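Local coordinates for cell envelope-related transcriptional attenuator domain-containing protein (Eubacterium siraeum, PDB 4OBM) that is of unknown function but belongs to the LytR-CpsA-Psr family, whose members probably attach glycopolymers to the cell wall, at residues 96-101 / 200-205. Residues are numbered along the deposited sequence; the frame is centred on the assembly and turned at random.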
loop_
_atom_site.group_PDB
_atom_site.type_symbol
_atom_site.label_atom_id
_atom_site.label_comp_id
_atom_site.label_asym_id
_atom_site.label_seq_id
_atom_site.Cartn_x
_atom_site.Cartn_y
_atom_site.Cartn_z
ATOM N N LYS A 96 9.979 7.493 0.701
ATOM C CA LYS A 96 10.370 6.111 0.476
ATOM C C LYS A 96 9.375 5.359 -0.372
ATOM O O LYS A 96 8.163 5.630 -0.368
ATOM C CB LYS A 96 10.625 5.369 1.797
ATOM C CG LYS A 96 11.764 5.940 2.655
ATOM C CD LYS A 96 13.082 6.161 1.884
ATOM C CE LYS A 96 14.137 6.765 2.779
ATOM N NZ LYS A 96 15.479 6.715 2.159
ATOM N N TYR A 97 9.914 4.437 -1.161
ATOM C CA TYR A 97 9.093 3.632 -2.055
ATOM C C TYR A 97 9.635 2.224 -2.178
ATOM O O TYR A 97 10.819 2.003 -1.914
ATOM C CB TYR A 97 9.020 4.286 -3.455
ATOM C CG TYR A 97 10.355 4.399 -4.157
ATOM C CD1 TYR A 97 10.877 3.331 -4.889
ATOM C CD2 TYR A 97 11.075 5.589 -4.135
ATOM C CE1 TYR A 97 12.124 3.418 -5.501
ATOM C CE2 TYR A 97 12.304 5.700 -4.776
ATOM C CZ TYR A 97 12.821 4.615 -5.468
ATOM O OH TYR A 97 14.038 4.739 -6.093
ATOM N N ILE A 98 8.782 1.292 -2.643
ATOM C CA ILE A 98 9.159 -0.080 -2.989
ATOM C C ILE A 98 8.546 -0.403 -4.353
ATOM O O ILE A 98 7.327 -0.376 -4.487
ATOM C CB ILE A 98 8.777 -1.188 -1.940
ATOM C CG1 ILE A 98 9.247 -0.852 -0.503
ATOM C CG2 ILE A 98 9.305 -2.585 -2.404
ATOM C CD1 ILE A 98 8.530 -1.655 0.560
ATOM N N ARG A 99 9.361 -0.717 -5.349
ATOM C CA ARG A 99 8.797 -1.163 -6.618
ATOM C C ARG A 99 8.954 -2.658 -6.668
ATOM O O ARG A 99 10.079 -3.165 -6.730
ATOM C CB ARG A 99 9.427 -0.491 -7.856
ATOM C CG ARG A 99 8.922 -1.128 -9.166
ATOM C CD ARG A 99 9.751 -0.740 -10.370
ATOM N NE ARG A 99 9.680 0.699 -10.569
ATOM C CZ ARG A 99 10.103 1.342 -11.643
ATOM N NH1 ARG A 99 10.634 0.670 -12.663
ATOM N NH2 ARG A 99 9.997 2.656 -11.713
ATOM N N PHE A 100 7.824 -3.361 -6.589
ATOM C CA PHE A 100 7.790 -4.813 -6.664
ATOM C C PHE A 100 7.727 -5.239 -8.101
ATOM O O PHE A 100 7.331 -4.451 -8.949
ATOM C CB PHE A 100 6.552 -5.366 -5.923
ATOM C CG PHE A 100 6.594 -5.241 -4.423
ATOM C CD1 PHE A 100 7.309 -6.153 -3.652
ATOM C CD2 PHE A 100 5.886 -4.233 -3.774
ATOM C CE1 PHE A 100 7.357 -6.030 -2.263
ATOM C CE2 PHE A 100 5.928 -4.116 -2.382
ATOM C CZ PHE A 100 6.658 -5.018 -1.637
ATOM N N THR A 101 8.080 -6.499 -8.370
ATOM C CA THR A 101 7.877 -7.123 -9.673
ATOM C C THR A 101 6.938 -8.308 -9.436
ATOM O O THR A 101 6.649 -8.631 -8.270
ATOM C CB THR A 101 9.191 -7.543 -10.315
ATOM O OG1 THR A 101 9.734 -8.589 -9.509
ATOM C CG2 THR A 101 10.183 -6.362 -10.506
ATOM N N THR A 200 14.347 -6.062 -3.698
ATOM C CA THR A 200 13.368 -5.222 -4.363
ATOM C C THR A 200 14.021 -3.902 -4.763
ATOM O O THR A 200 15.032 -3.512 -4.184
ATOM C CB THR A 200 12.113 -4.998 -3.490
ATOM O OG1 THR A 200 12.397 -4.063 -2.446
ATOM C CG2 THR A 200 11.528 -6.289 -2.933
ATOM N N ASN A 201 13.428 -3.213 -5.747
ATOM C CA ASN A 201 13.841 -1.885 -6.170
ATOM C C ASN A 201 13.298 -0.906 -5.111
ATOM O O ASN A 201 12.108 -0.615 -5.102
ATOM C CB ASN A 201 13.300 -1.586 -7.577
ATOM C CG ASN A 201 13.757 -0.279 -8.189
ATOM O OD1 ASN A 201 14.225 0.649 -7.519
ATOM N ND2 ASN A 201 13.606 -0.174 -9.491
ATOM N N THR A 202 14.149 -0.458 -4.180
ATOM C CA THR A 202 13.682 0.414 -3.099
ATOM C C THR A 202 14.759 1.417 -2.665
ATOM O O THR A 202 15.939 1.192 -2.918
ATOM C CB THR A 202 13.182 -0.454 -1.892
ATOM O OG1 THR A 202 12.675 0.392 -0.866
ATOM C CG2 THR A 202 14.259 -1.387 -1.313
ATOM N N ASN A 203 14.344 2.513 -1.989
ATOM C CA ASN A 203 15.289 3.483 -1.441
ATOM C C ASN A 203 15.200 3.435 0.089
ATOM O O ASN A 203 15.693 4.336 0.776
ATOM C CB ASN A 203 15.044 4.893 -1.992
ATOM C CG ASN A 203 13.705 5.470 -1.628
ATOM O OD1 ASN A 203 12.746 4.748 -1.350
ATOM N ND2 ASN A 203 13.609 6.784 -1.639
ATOM N N ILE A 204 14.546 2.372 0.616
ATOM C CA ILE A 204 14.422 2.117 2.054
ATOM C C ILE A 204 15.771 1.569 2.518
ATOM O O ILE A 204 16.247 0.552 2.008
ATOM C CB ILE A 204 13.219 1.174 2.411
ATOM C CG1 ILE A 204 11.867 1.881 2.197
ATOM C CG2 ILE A 204 13.325 0.601 3.847
ATOM C CD1 ILE A 204 10.647 1.053 2.525
ATOM N N GLU A 205 16.386 2.245 3.473
ATOM C CA GLU A 205 17.657 1.785 4.019
ATOM C C GLU A 205 17.398 1.132 5.361
ATOM O O GLU A 205 16.311 1.306 5.929
ATOM C CB GLU A 205 18.685 2.942 4.130
ATOM C CG GLU A 205 19.140 3.542 2.800
ATOM C CD GLU A 205 19.597 2.581 1.710
ATOM O OE1 GLU A 205 20.319 1.601 2.016
ATOM O OE2 GLU A 205 19.231 2.821 0.535
HETATM O O HOH W 1 11.221 -5.575 -6.904
#
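Backbone pairing between 96-101 and 200-205 is brief: Arg99 N donates almost straight (176°) to Asn201 O at 2.8 Å, nearly along the C=O axis, while the return bond from Asn201 N to Arg99 O is weak and a water donates to Arg99 O and accepts only weakly from Asn201 N. Beyond this antiparallel hydrogen-bonded pair, side chains take over the bonding. Thr202 OG1, anti to its own backbone N, donates to Tyr97 O at 2.7 Å in the carbonyl plane and accepts from Ile204 N, an ST turn where the chain leaves strand 201-202. Asn203 OD1 then receives Tyr97 N at 2.9 Å, again in plane. The Asn203 amide stacks over one face of the Tyr97 ring, offset toward the rim and tilted by 23°, with Asn203 CG 3.5 Å from Tyr97 CE2; in both residues CG sits between the backbone N and the carbonyl carbon (Tyr97 chi1 62°). The amide is fixed at both ends, because Asn203 ND2 bonds to Asn95 O. Lys96, bent at chi2, crosses this amide obliquely, CD near OD1, and brings NZ to Asn203 O at 2.8 Å, from above the carbonyl plane. Asn201 ND2 lies over one face of the Arg99 guanidinium, whose NE makes a salt bridge to Glu79 of helix 70-90. On the face of Ile98 and Thr202, Ile98 CG1 meets Ile204 CD1 at 3.8 Å and Ile98 CG2 touches Thr200 OG1, which bonds back to Ile196 O of helix 186-199. Strand 94-100 is flanked on its other side by strand 24-30, and 201-202, linking helices 186-199 and 206-210, is the short antiparallel edge strand of an alpha/beta fold's central mixed sheet.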